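Local coordinates for protein aldehyde dehydrogenase (Burkholderia cenocepacia, PDB 4O6R) that probably oxidises aldehydes to carboxylic acids with NAD+ or NADP+ as the electron acceptor, at residues R308-A313 against V354-S359; I316-P321 against V372-V377; A261-D266 against D405-I410; A304-F309 against I376-H381. All coordinates share one frame; numbering follows the deposited sequence. Where two conformers were deposited one is given.

Interaction 1: R308-A313 against V354-S359; sequences RFVALA and VLTGGS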
loop_
_atom_site.group_PDB
_atom_site.type_symbol
_atom_site.label_atom_id
_atom_site.label_comp_id
_atom_site.label_asym_id
_atom_site.label_seq_id
_atom_site.Cartn_x
_atom_site.Cartn_y
_atom_site.Cartn_z
ATOM N N ARG A 308 -12.576 -44.063 10.706
ATOM C CA ARG A 308 -13.608 -43.080 10.973
ATOM C C ARG A 308 -14.052 -42.332 9.693
ATOM O O ARG A 308 -15.225 -42.099 9.482
ATOM C CB ARG A 308 -13.121 -42.094 12.042
ATOM C CG ARG A 308 -13.029 -42.766 13.410
ATOM C CD ARG A 308 -12.126 -42.007 14.341
ATOM N NE ARG A 308 -12.744 -40.747 14.743
ATOM C CZ ARG A 308 -12.187 -39.862 15.563
ATOM N NH1 ARG A 308 -10.962 -40.037 16.031
ATOM N NH2 ARG A 308 -12.837 -38.765 15.857
ATOM N N PHE A 309 -13.094 -41.980 8.861
ATOM C CA PHE A 309 -13.344 -41.245 7.619
ATOM C C PHE A 309 -14.159 -42.048 6.606
ATOM O O PHE A 309 -15.100 -41.510 5.991
ATOM C CB PHE A 309 -12.005 -40.827 7.015
ATOM C CG PHE A 309 -12.108 -40.039 5.739
ATOM C CD1 PHE A 309 -12.774 -38.841 5.696
ATOM C CD2 PHE A 309 -11.487 -40.484 4.609
ATOM C CE1 PHE A 309 -12.865 -38.109 4.520
ATOM C CE2 PHE A 309 -11.539 -39.753 3.427
ATOM C CZ PHE A 309 -12.237 -38.582 3.376
ATOM N N VAL A 310 -13.813 -43.332 6.453
ATOM C CA VAL A 310 -14.570 -44.233 5.580
ATOM C C VAL A 310 -16.008 -44.380 6.103
ATOM O O VAL A 310 -16.962 -44.287 5.346
ATOM C CB VAL A 310 -13.876 -45.606 5.435
ATOM C CG1 VAL A 310 -14.768 -46.587 4.720
ATOM C CG2 VAL A 310 -12.586 -45.473 4.644
ATOM N N ALA A 311 -16.167 -44.528 7.411
ATOM C CA ALA A 311 -17.512 -44.627 7.990
ATOM C C ALA A 311 -18.328 -43.394 7.703
ATOM O O ALA A 311 -19.450 -43.510 7.248
ATOM C CB ALA A 311 -17.468 -44.914 9.483
ATOM N N LEU A 312 -17.748 -42.211 7.917
ATOM C CA LEU A 312 -18.462 -40.955 7.640
ATOM C C LEU A 312 -18.867 -40.849 6.161
ATOM O O LEU A 312 -20.001 -40.512 5.836
ATOM C CB LEU A 312 -17.588 -39.759 8.022
ATOM C CG LEU A 312 -18.134 -38.370 7.724
ATOM C CD1 LEU A 312 -19.491 -38.202 8.374
ATOM C CD2 LEU A 312 -17.135 -37.351 8.219
ATOM N N ALA A 313 -17.924 -41.140 5.287
ATOM C CA ALA A 313 -18.139 -41.052 3.838
ATOM C C ALA A 313 -19.261 -41.982 3.380
ATOM O O ALA A 313 -20.120 -41.574 2.576
ATOM C CB ALA A 313 -16.861 -41.369 3.090
ATOM N N VAL A 354 -9.995 -49.707 -3.176
ATOM C CA VAL A 354 -11.230 -48.942 -3.004
ATOM C C VAL A 354 -11.834 -49.278 -1.631
ATOM O O VAL A 354 -12.332 -50.380 -1.419
ATOM C CB VAL A 354 -12.260 -49.215 -4.106
ATOM C CG1 VAL A 354 -13.476 -48.312 -3.931
ATOM C CG2 VAL A 354 -11.668 -48.960 -5.475
ATOM N N LEU A 355 -11.771 -48.331 -0.708
ATOM C CA LEU A 355 -12.203 -48.567 0.675
ATOM C C LEU A 355 -13.702 -48.349 0.852
ATOM O O LEU A 355 -14.309 -48.969 1.710
ATOM C CB LEU A 355 -11.403 -47.698 1.632
ATOM C CG LEU A 355 -9.885 -47.893 1.587
ATOM C CD1 LEU A 355 -9.175 -46.997 2.589
ATOM C CD2 LEU A 355 -9.563 -49.364 1.871
ATOM N N THR A 356 -14.293 -47.466 0.038
ATOM C CA THR A 356 -15.755 -47.331 -0.052
ATOM C C THR A 356 -16.097 -46.673 -1.381
ATOM O O THR A 356 -15.236 -46.034 -2.021
ATOM C CB THR A 356 -16.362 -46.506 1.109
ATOM O OG1 THR A 356 -17.810 -46.563 1.053
ATOM C CG2 THR A 356 -15.941 -45.031 1.035
ATOM N N GLY A 357 -17.331 -46.883 -1.823
ATOM C CA GLY A 357 -17.835 -46.238 -3.013
ATOM C C GLY A 357 -17.283 -46.801 -4.292
ATOM O O GLY A 357 -17.032 -47.991 -4.385
ATOM N N GLY A 358 -17.156 -45.941 -5.293
ATOM C CA GLY A 358 -16.648 -46.374 -6.606
ATOM C C GLY A 358 -17.716 -46.699 -7.631
ATOM O O GLY A 358 -17.406 -47.050 -8.774
ATOM N N SER A 359 -18.981 -46.587 -7.259
ATOM C CA SER A 359 -20.042 -46.870 -8.225
ATOM C C SER A 359 -21.309 -46.096 -7.895
ATOM O O SER A 359 -21.387 -45.424 -6.865
ATOM C CB SER A 359 -20.297 -48.368 -8.317
ATOM O OG SER A 359 -20.735 -48.845 -7.090
#

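Interaction 2: I316-P321 against V372-V377; sequences IRIGNP and VRPTIV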
loop_
_atom_site.group_PDB
_atom_site.type_symbol
_atom_site.label_atom_id
_atom_site.label_comp_id
_atom_site.label_asym_id
_atom_site.label_seq_id
_atom_site.Cartn_x
_atom_site.Cartn_y
_atom_site.Cartn_z
ATOM N N ILE A 316 -22.784 -40.588 4.001
ATOM C CA ILE A 316 -23.239 -39.365 3.384
ATOM C C ILE A 316 -24.520 -39.638 2.604
ATOM O O ILE A 316 -24.599 -40.599 1.855
ATOM C CB ILE A 316 -22.146 -38.749 2.486
ATOM C CG1 ILE A 316 -21.002 -38.193 3.350
ATOM C CG2 ILE A 316 -22.727 -37.667 1.582
ATOM C CD1 ILE A 316 -19.782 -37.724 2.579
ATOM N N ARG A 317 -25.518 -38.775 2.784
ATOM C CA ARG A 317 -26.843 -38.996 2.193
ATOM C C ARG A 317 -26.882 -38.473 0.767
ATOM O O ARG A 317 -26.859 -37.254 0.538
ATOM C CB ARG A 317 -27.904 -38.315 3.029
ATOM C CG ARG A 317 -27.973 -38.848 4.462
ATOM C CD ARG A 317 -29.188 -38.306 5.185
ATOM N NE ARG A 317 -29.130 -36.846 5.353
ATOM C CZ ARG A 317 -28.599 -36.211 6.393
ATOM N NH1 ARG A 317 -28.026 -36.873 7.382
ATOM N NH2 ARG A 317 -28.620 -34.898 6.440
ATOM N N ILE A 318 -26.888 -39.399 -0.186
ATOM C CA ILE A 318 -26.884 -39.053 -1.607
ATOM C C ILE A 318 -28.307 -39.031 -2.097
ATOM O O ILE A 318 -29.084 -39.922 -1.776
ATOM C CB ILE A 318 -26.151 -40.094 -2.444
ATOM C CG1 ILE A 318 -24.738 -40.334 -1.901
ATOM C CG2 ILE A 318 -26.139 -39.678 -3.916
ATOM C CD1 ILE A 318 -24.248 -41.750 -2.177
ATOM N N GLY A 319 -28.654 -38.039 -2.891
ATOM C CA GLY A 319 -30.005 -37.983 -3.425
ATOM C C GLY A 319 -30.377 -36.731 -4.187
ATOM O O GLY A 319 -29.511 -35.983 -4.623
ATOM N N ASN A 320 -31.687 -36.555 -4.381
ATOM C CA ASN A 320 -32.232 -35.430 -5.129
ATOM C C ASN A 320 -31.738 -34.108 -4.555
ATOM O O ASN A 320 -31.930 -33.860 -3.359
ATOM C CB ASN A 320 -33.759 -35.461 -5.077
ATOM C CG ASN A 320 -34.393 -34.579 -6.120
ATOM O OD1 ASN A 320 -33.851 -33.545 -6.509
ATOM N ND2 ASN A 320 -35.569 -34.989 -6.588
ATOM N N PRO A 321 -31.114 -33.254 -5.402
ATOM C CA PRO A 321 -30.660 -31.939 -4.966
ATOM C C PRO A 321 -31.769 -31.109 -4.330
ATOM O O PRO A 321 -31.506 -30.330 -3.419
ATOM C CB PRO A 321 -30.215 -31.273 -6.269
ATOM C CG PRO A 321 -29.797 -32.393 -7.129
ATOM C CD PRO A 321 -30.748 -33.501 -6.811
ATOM N N VAL A 372 -22.687 -40.789 -8.291
ATOM C CA VAL A 372 -21.678 -41.728 -7.838
ATOM C C VAL A 372 -21.474 -41.566 -6.331
ATOM O O VAL A 372 -21.573 -40.456 -5.796
ATOM C CB VAL A 372 -20.376 -41.584 -8.655
ATOM C CG1 VAL A 372 -19.742 -40.229 -8.484
ATOM C CG2 VAL A 372 -19.384 -42.670 -8.290
ATOM N N ARG A 373 -21.214 -42.667 -5.645
ATOM C CA ARG A 373 -21.001 -42.629 -4.208
ATOM C C ARG A 373 -19.638 -42.029 -3.866
ATOM O O ARG A 373 -18.723 -42.090 -4.669
ATOM C CB ARG A 373 -21.087 -44.030 -3.610
ATOM C CG ARG A 373 -22.476 -44.647 -3.732
ATOM C CD ARG A 373 -22.512 -46.053 -3.162
ATOM N NE ARG A 373 -21.367 -46.823 -3.632
ATOM C CZ ARG A 373 -21.419 -47.851 -4.470
ATOM N NH1 ARG A 373 -20.272 -48.421 -4.820
ATOM N NH2 ARG A 373 -22.594 -48.339 -4.937
ATOM N N PRO A 374 -19.521 -41.434 -2.677
ATOM C CA PRO A 374 -18.219 -40.955 -2.206
ATOM C C PRO A 374 -17.225 -42.094 -2.260
ATOM O O PRO A 374 -17.518 -43.193 -1.781
ATOM C CB PRO A 374 -18.490 -40.528 -0.760
ATOM C CG PRO A 374 -19.945 -40.212 -0.723
ATOM C CD PRO A 374 -20.607 -41.135 -1.724
ATOM N N THR A 375 -16.090 -41.845 -2.890
ATOM C CA THR A 375 -15.131 -42.883 -3.225
ATOM C C THR A 375 -13.767 -42.545 -2.589
ATOM O O THR A 375 -13.290 -41.414 -2.692
ATOM C CB THR A 375 -15.028 -43.016 -4.742
ATOM O OG1 THR A 375 -16.309 -43.374 -5.283
ATOM C CG2 THR A 375 -14.048 -44.062 -5.129
ATOM N N ILE A 376 -13.207 -43.524 -1.886
ATOM C CA ILE A 376 -11.927 -43.426 -1.205
ATOM C C ILE A 376 -11.033 -44.567 -1.677
ATOM O O ILE A 376 -11.397 -45.735 -1.524
ATOM C CB ILE A 376 -12.124 -43.521 0.331
ATOM C CG1 ILE A 376 -12.984 -42.376 0.835
ATOM C CG2 ILE A 376 -10.783 -43.502 1.077
ATOM C CD1 ILE A 376 -13.404 -42.563 2.281
ATOM N N VAL A 377 -9.862 -44.229 -2.223
ATOM C CA VAL A 377 -8.944 -45.212 -2.766
ATOM C C VAL A 377 -7.588 -45.028 -2.133
ATOM O O VAL A 377 -7.028 -43.935 -2.198
ATOM C CB VAL A 377 -8.745 -45.048 -4.289
ATOM C CG1 VAL A 377 -7.689 -46.001 -4.792
ATOM C CG2 VAL A 377 -10.045 -45.268 -5.019
#

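Interaction 3: A261-D266 against D405-I410; sequences ANIVFD and DEALAI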
loop_
_atom_site.group_PDB
_atom_site.type_symbol
_atom_site.label_atom_id
_atom_site.label_comp_id
_atom_site.label_asym_id
_atom_site.label_seq_id
_atom_site.Cartn_x
_atom_site.Cartn_y
_atom_site.Cartn_z
ATOM N N ALA A 261 -3.161 -31.493 -1.986
ATOM C CA ALA A 261 -2.823 -32.330 -0.846
ATOM C C ALA A 261 -3.519 -31.815 0.407
ATOM O O ALA A 261 -3.616 -30.589 0.640
ATOM C CB ALA A 261 -1.324 -32.350 -0.619
ATOM N N ASN A 262 -3.985 -32.750 1.212
ATOM C CA ASN A 262 -4.587 -32.466 2.523
ATOM C C ASN A 262 -3.858 -33.362 3.507
ATOM O O ASN A 262 -4.120 -34.557 3.540
ATOM C CB ASN A 262 -6.074 -32.774 2.448
ATOM C CG ASN A 262 -6.810 -32.452 3.734
ATOM O OD1 ASN A 262 -6.285 -31.769 4.608
ATOM N ND2 ASN A 262 -8.048 -32.936 3.842
ATOM N N ILE A 263 -2.862 -32.810 4.211
ATOM C CA ILE A 263 -1.886 -33.588 4.949
ATOM C C ILE A 263 -2.282 -33.627 6.426
ATOM O O ILE A 263 -2.521 -32.589 7.035
ATOM C CB ILE A 263 -0.469 -32.961 4.837
ATOM C CG1 ILE A 263 -0.081 -32.705 3.384
ATOM C CG2 ILE A 263 0.573 -33.842 5.510
ATOM C CD1 ILE A 263 1.126 -31.797 3.197
ATOM N N VAL A 264 -2.354 -34.822 6.996
ATOM C CA VAL A 264 -2.701 -34.983 8.387
ATOM C C VAL A 264 -1.503 -35.553 9.139
ATOM O O VAL A 264 -1.091 -36.712 8.952
ATOM C CB VAL A 264 -3.947 -35.873 8.548
ATOM C CG1 VAL A 264 -4.362 -36.014 10.003
ATOM C CG2 VAL A 264 -5.080 -35.311 7.704
ATOM N N PHE A 265 -0.968 -34.734 10.026
ATOM C CA PHE A 265 0.137 -35.124 10.869
ATOM C C PHE A 265 -0.327 -35.886 12.114
ATOM O O PHE A 265 -1.509 -35.893 12.470
ATOM C CB PHE A 265 0.973 -33.902 11.241
ATOM C CG PHE A 265 1.818 -33.405 10.120
ATOM C CD1 PHE A 265 3.077 -33.943 9.892
ATOM C CD2 PHE A 265 1.342 -32.428 9.260
ATOM C CE1 PHE A 265 3.845 -33.500 8.819
ATOM C CE2 PHE A 265 2.106 -31.967 8.205
ATOM C CZ PHE A 265 3.362 -32.510 7.971
ATOM N N ASP A 266 0.617 -36.533 12.785
ATOM C CA ASP A 266 0.240 -37.432 13.887
ATOM C C ASP A 266 -0.200 -36.677 15.138
ATOM O O ASP A 266 -0.772 -37.277 16.051
ATOM C CB ASP A 266 1.313 -38.510 14.176
ATOM C CG ASP A 266 2.578 -37.965 14.747
ATOM O OD1 ASP A 266 2.926 -36.806 14.523
ATOM O OD2 ASP A 266 3.243 -38.711 15.470
ATOM N N ASP A 405 9.528 -34.339 5.765
ATOM C CA ASP A 405 10.121 -34.234 4.423
ATOM C C ASP A 405 9.400 -35.131 3.407
ATOM O O ASP A 405 9.197 -34.714 2.285
ATOM C CB ASP A 405 11.601 -34.593 4.408
ATOM C CG ASP A 405 12.457 -33.609 5.152
ATOM O OD1 ASP A 405 12.126 -32.421 5.276
ATOM O OD2 ASP A 405 13.504 -34.056 5.611
ATOM N N GLU A 406 9.016 -36.348 3.800
ATOM C CA GLU A 406 8.230 -37.203 2.910
ATOM C C GLU A 406 6.864 -36.590 2.601
ATOM O O GLU A 406 6.393 -36.679 1.470
ATOM C CB GLU A 406 8.039 -38.645 3.450
ATOM C CG GLU A 406 7.432 -39.571 2.387
ATOM C CD GLU A 406 7.154 -41.004 2.836
ATOM O OE1 GLU A 406 7.150 -41.284 4.029
ATOM O OE2 GLU A 406 6.913 -41.867 1.984
ATOM N N ALA A 407 6.222 -35.990 3.599
ATOM C CA ALA A 407 4.926 -35.346 3.366
ATOM C C ALA A 407 5.037 -34.215 2.365
ATOM O O ALA A 407 4.160 -34.061 1.510
ATOM C CB ALA A 407 4.324 -34.842 4.657
ATOM N N LEU A 408 6.134 -33.463 2.468
ATOM C CA LEU A 408 6.409 -32.352 1.571
ATOM C C LEU A 408 6.688 -32.857 0.177
ATOM O O LEU A 408 6.177 -32.310 -0.796
ATOM C CB LEU A 408 7.632 -31.562 2.039
ATOM C CG LEU A 408 8.018 -30.372 1.171
ATOM C CD1 LEU A 408 6.832 -29.397 1.154
ATOM C CD2 LEU A 408 9.279 -29.763 1.759
ATOM N N ALA A 409 7.515 -33.896 0.087
ATOM C CA ALA A 409 7.844 -34.477 -1.209
ATOM C C ALA A 409 6.560 -34.955 -1.899
ATOM O O ALA A 409 6.341 -34.666 -3.078
ATOM C CB ALA A 409 8.878 -35.602 -1.074
ATOM N N ILE A 410 5.699 -35.648 -1.175
ATOM C CA ILE A 410 4.421 -36.083 -1.741
ATOM C C ILE A 410 3.586 -34.870 -2.184
ATOM O O ILE A 410 3.092 -34.837 -3.309
ATOM C CB ILE A 410 3.630 -36.967 -0.754
ATOM C CG1 ILE A 410 4.350 -38.291 -0.552
ATOM C CG2 ILE A 410 2.213 -37.228 -1.226
ATOM C CD1 ILE A 410 3.867 -39.088 0.655
#

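Interaction 4: A304-F309 against I376-H381; sequences AFLERF and IVEAKH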
loop_
_atom_site.group_PDB
_atom_site.type_symbol
_atom_site.label_atom_id
_atom_site.label_comp_id
_atom_site.label_asym_id
_atom_site.label_seq_id
_atom_site.Cartn_x
_atom_site.Cartn_y
_atom_site.Cartn_z
ATOM N N ALA A 304 -6.410 -45.376 11.952
ATOM C CA ALA A 304 -7.403 -44.772 12.824
ATOM C C ALA A 304 -8.276 -43.738 12.084
ATOM O O ALA A 304 -9.517 -43.813 12.124
ATOM C CB ALA A 304 -6.712 -44.109 14.003
ATOM N N PHE A 305 -7.614 -42.822 11.393
ATOM C CA PHE A 305 -8.269 -41.815 10.591
ATOM C C PHE A 305 -9.203 -42.447 9.548
ATOM O O PHE A 305 -10.372 -42.075 9.435
ATOM C CB PHE A 305 -7.221 -40.993 9.886
ATOM C CG PHE A 305 -7.773 -39.764 9.203
ATOM C CD1 PHE A 305 -8.470 -39.874 8.010
ATOM C CD2 PHE A 305 -7.575 -38.505 9.755
ATOM C CE1 PHE A 305 -8.981 -38.751 7.380
ATOM C CE2 PHE A 305 -8.090 -37.392 9.133
ATOM C CZ PHE A 305 -8.778 -37.506 7.948
ATOM N N LEU A 306 -8.681 -43.419 8.805
ATOM C CA LEU A 306 -9.449 -44.015 7.731
ATOM C C LEU A 306 -10.666 -44.759 8.236
ATOM O O LEU A 306 -11.706 -44.697 7.617
ATOM C CB LEU A 306 -8.571 -44.916 6.878
ATOM C CG LEU A 306 -7.535 -44.176 6.020
ATOM C CD1 LEU A 306 -6.537 -45.152 5.431
ATOM C CD2 LEU A 306 -8.222 -43.363 4.912
ATOM N N GLU A 307 -10.563 -45.452 9.363
ATOM C CA GLU A 307 -11.724 -46.168 9.847
ATOM C C GLU A 307 -12.882 -45.210 10.107
ATOM O O GLU A 307 -14.049 -45.501 9.754
ATOM C CB GLU A 307 -11.393 -46.981 11.093
ATOM C CG GLU A 307 -12.515 -47.900 11.515
ATOM C CD GLU A 307 -12.148 -48.741 12.721
ATOM O OE1 GLU A 307 -11.072 -48.487 13.320
ATOM O OE2 GLU A 307 -12.944 -49.638 13.082
ATOM N N ARG A 308 -12.576 -44.063 10.706
ATOM C CA ARG A 308 -13.608 -43.080 10.973
ATOM C C ARG A 308 -14.052 -42.332 9.693
ATOM O O ARG A 308 -15.225 -42.099 9.482
ATOM C CB ARG A 308 -13.121 -42.094 12.042
ATOM C CG ARG A 308 -13.029 -42.766 13.410
ATOM C CD ARG A 308 -12.126 -42.007 14.341
ATOM N NE ARG A 308 -12.744 -40.747 14.743
ATOM C CZ ARG A 308 -12.187 -39.862 15.563
ATOM N NH1 ARG A 308 -10.962 -40.037 16.031
ATOM N NH2 ARG A 308 -12.837 -38.765 15.857
ATOM N N PHE A 309 -13.094 -41.980 8.861
ATOM C CA PHE A 309 -13.344 -41.245 7.619
ATOM C C PHE A 309 -14.159 -42.048 6.606
ATOM O O PHE A 309 -15.100 -41.510 5.991
ATOM C CB PHE A 309 -12.005 -40.827 7.015
ATOM C CG PHE A 309 -12.108 -40.039 5.739
ATOM C CD1 PHE A 309 -12.774 -38.841 5.696
ATOM C CD2 PHE A 309 -11.487 -40.484 4.609
ATOM C CE1 PHE A 309 -12.865 -38.109 4.520
ATOM C CE2 PHE A 309 -11.539 -39.753 3.427
ATOM C CZ PHE A 309 -12.237 -38.582 3.376
ATOM N N ILE A 376 -13.207 -43.524 -1.886
ATOM C CA ILE A 376 -11.927 -43.426 -1.205
ATOM C C ILE A 376 -11.033 -44.567 -1.677
ATOM O O ILE A 376 -11.397 -45.735 -1.524
ATOM C CB ILE A 376 -12.124 -43.521 0.331
ATOM C CG1 ILE A 376 -12.984 -42.376 0.835
ATOM C CG2 ILE A 376 -10.783 -43.502 1.077
ATOM C CD1 ILE A 376 -13.404 -42.563 2.281
ATOM N N VAL A 377 -9.862 -44.229 -2.223
ATOM C CA VAL A 377 -8.944 -45.212 -2.766
ATOM C C VAL A 377 -7.588 -45.028 -2.133
ATOM O O VAL A 377 -7.028 -43.935 -2.198
ATOM C CB VAL A 377 -8.745 -45.048 -4.289
ATOM C CG1 VAL A 377 -7.689 -46.001 -4.792
ATOM C CG2 VAL A 377 -10.045 -45.268 -5.019
ATOM N N GLU A 378 -7.051 -46.089 -1.544
ATOM C CA GLU A 378 -5.693 -46.043 -1.069
ATOM C C GLU A 378 -4.760 -46.444 -2.203
ATOM O O GLU A 378 -4.865 -47.562 -2.714
ATOM C CB GLU A 378 -5.511 -46.902 0.168
ATOM C CG GLU A 378 -4.137 -46.715 0.781
ATOM C CD GLU A 378 -4.104 -46.807 2.315
ATOM O OE1 GLU A 378 -5.064 -47.254 2.989
ATOM O OE2 GLU A 378 -3.061 -46.428 2.836
ATOM N N ALA A 379 -3.862 -45.537 -2.605
ATOM C CA ALA A 379 -2.997 -45.781 -3.776
ATOM C C ALA A 379 -1.738 -46.535 -3.410
ATOM O O ALA A 379 -1.206 -46.377 -2.318
ATOM C CB ALA A 379 -2.612 -44.492 -4.457
ATOM N N LYS A 380 -1.255 -47.343 -4.345
ATOM C CA LYS A 380 -0.022 -48.093 -4.139
ATOM C C LYS A 380 1.180 -47.155 -4.140
ATOM O O LYS A 380 2.078 -47.355 -3.347
ATOM C CB LYS A 380 0.092 -49.198 -5.199
ATOM C CG LYS A 380 1.202 -50.207 -5.012
ATOM C CD LYS A 380 1.213 -51.182 -6.188
ATOM C CE LYS A 380 2.428 -52.104 -6.152
ATOM N NZ LYS A 380 2.621 -52.785 -7.460
ATOM N N HIS A 381 1.168 -46.108 -4.982
ATOM C CA HIS A 381 2.261 -45.112 -5.082
ATOM C C HIS A 381 1.738 -43.688 -5.375
ATOM O O HIS A 381 0.684 -43.522 -6.054
ATOM C CB HIS A 381 3.245 -45.470 -6.229
ATOM C CG HIS A 381 3.748 -46.892 -6.228
ATOM N ND1 HIS A 381 4.650 -47.372 -5.302
ATOM C CD2 HIS A 381 3.532 -47.910 -7.098
ATOM C CE1 HIS A 381 4.933 -48.631 -5.568
ATOM N NE2 HIS A 381 4.270 -48.985 -6.657
#

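Interaction 1: R308-A313 against V354-S359
Val-310 fits its two methyl groups against the Leu-355/Thr-356 step of the facing strand. CG1 lies 3.9 Å from Thr-356 CB and approaches the Leu-355 carbonyl oxygen just as closely, while CG2 packs on Leu-355 CB at 3.9 Å. With CG1 trans to the amide nitrogen (chi1 171°), the two methyls are turned to successive residues of the strand. Val-310 meets the leucine nearly at right angles but slides past the threonine in the opposite sense. One helical turn later, Ala-313 adds a looser touch, its CB lying 4.3 Å from Thr-356 CG2. Nothing across this pairing is a hydrogen bond. The segments come from helix 302-315 and strand 353-356, the latter an outermost strand, within this chain, of the mixed seven-stranded sheet that forms the catalytic domain core in aldehyde dehydrogenases; the helix covers one face of that sheet, and the two local axes are inclined at 59° and approach to 8.7 Å. Thr-356 turns its methyl to the helix and also has a polar link to it, because OG1 is hydrogen-bonded to OG of Ser-314, which in turn is hydrogen-bonded to the Val-310 carbonyl oxygen. Along its inner edge the strand is held by backbone hydrogen bonds from Leu-355 and Thr-356 to Ile-376 of the antiparallel neighbour. The helix is steadied from elsewhere by helix 270-282, where Ala-313 packs on Phe-282.

Interaction 2: I316-P321 against V372-V377
The backbones of Ile-318 and Arg-373 pass 7.4 Å apart at their CA atoms, close to where the chain leaving helix 302-315 runs beside the residues that lead into strand 375-378, and no backbone hydrogen bond joins them. Pro-374 supplies the apolar surface. Its CD touches Ile-318 CD1 at 3.7 Å, and its CG lies 4.1 Å from Ile-316 CD1, so the two isoleucines share one proline ring. Ile-318 CD1 also rests on the aliphatic part of Arg-373, 3.7 Å from CG; Ile-318 and Arg-373 were both modelled in two conformers, and these distances hold for one of them. Arg-373 turns at its third torsion (chi3 -46°), which leads its guanidinium away from the isoleucine. That end makes weak hydrogen bonds to Ser-359 OG and the Gly-357 carbonyl oxygen. Just past the proline, Thr-375 OG1 donates to the Arg-373 carbonyl oxygen over 2.8 Å, meeting the C=O at 144° and tilted 34° from the carbonyl plane. This bond spans the proline, whose nitrogen carries no hydrogen, and the same OG1 has a weak hydrogen bond with Gly-358 N. Ile-316 also packs on Phe-494 of the second subunit, which brings the contact next to the subunit interface. With aliphatic carbons alone bridging the segments, the contact is nonpolar and only weakly directional.

Interaction 3: A261-D266 against D405-I410
Helix 404-411 lies in the crossover of a beta-alpha-beta unit, linking the parallel strands 395-401 and 421-423, and through Ala-407 it packs on Ile-263 and Phe-265 of strand 261-264, one of the two strands that the crossover passes over, and its exit. These strands belong to the seven-stranded sheet of the catalytic domain. Ala-407 CB is the central atom on the helix side: it sits 4.0 Å from Ile-263 CG2 and 4.2 Å from Phe-265 CZ. Ile-263 also brings its other branch close, with CD1 4.1 Å from the Ala-407 carbonyl oxygen, so the isoleucine straddles the alanine position from methyl to carbonyl. Phe-265 starts its side chain pointing neither at the helix nor away from it, but chi1 of -74° sets the ring trans to its carbonyl carbon, which carries the far end of the ring to the alanine. There the methyl meets the ring obliquely. The ring is held elsewhere as well, in an edge-to-face arrangement with Phe-401 and in packing against Met-433 of helix 427-436. Met-433 touches Ile-263 too, so a second helix covers the same part of the sheet. The strand itself is fixed by backbone hydrogen bonds, among them that of Ile-263 to Gly-421. A one-carbon side chain lets the helix backbone come in to 7.2 Å between the CA atoms of Ile-263 and Ala-407. All three touching residues are buried and no hydrogen bond crosses the interface, so its cohesion is dispersive and hydrophobic.

Interaction 4: A304-F309 against I376-H381
Ile-376 spreads from strand 375-378 toward Phe-309 of helix 302-315, and its side chain tells most of the contact. At CB it forks. The CG2 branch, trans to the amide nitrogen, has no atom of residues 304-309 nearer than Phe-309 CE2, at 4.5 Å. The CG1 branch is the engaged one: CG1 is 4.0 Å from Phe-309 CE2, and CD1, extended by a chi2 of 170°, lies 3.6 Å from the same ring carbon and 3.7 Å from Phe-309 CD2. The methyl thus meets one C-C bond of the phenyl ring, obliquely. CD1 also packs beside Val-310 and Ala-313, so the tip of this isoleucine is surrounded on the helix side by three residues. The Phe-309 ring has further neighbours in Ala-277 of helix 270-282 and Leu-295 of strand 294-298, which places it where helices 302-315 and 270-282 meet the sheet. Two residues along the strand, Glu-378 bends at chi2 (146°) and brings OE1 within 3.5 Å of Leu-306 CD1, a van der Waals contact with the methyl. Its carboxylate has its charge partner outside the pair, since OE2 forms a salt bridge with Arg-400 NE, and Leu-306 also touches Arg-400. The contact therefore changes character along the strand. Around Ile-376 it is wholly hydrophobic, whereas at Glu-378 a leucine methyl lies against OE1 of a carboxylate whose OE2 is paired with Arg-400, and may shield that side of the carboxylate from water to a small extent.

All four contacts lie in the catalytic domain, on or beside its seven-stranded sheet. Interactions 1 and 4 use overlapping turns of helix 302-315 against the neighbouring antiparallel strands 353-356 and 375-378, their centres about 8 Å apart. Interaction 2, centred about 9 Å from interaction 1, joins the loop after that helix to the residues leading into strand 375-378. Interaction 3 stands farther across the sheet, its centre about 26 Å from interaction 2 and 14 Å from interaction 4, touching interaction 4 through Val-264 and Phe-305. Along the chain, the other three are nested within the segment that interaction 3 closes, away from the AMP pocket.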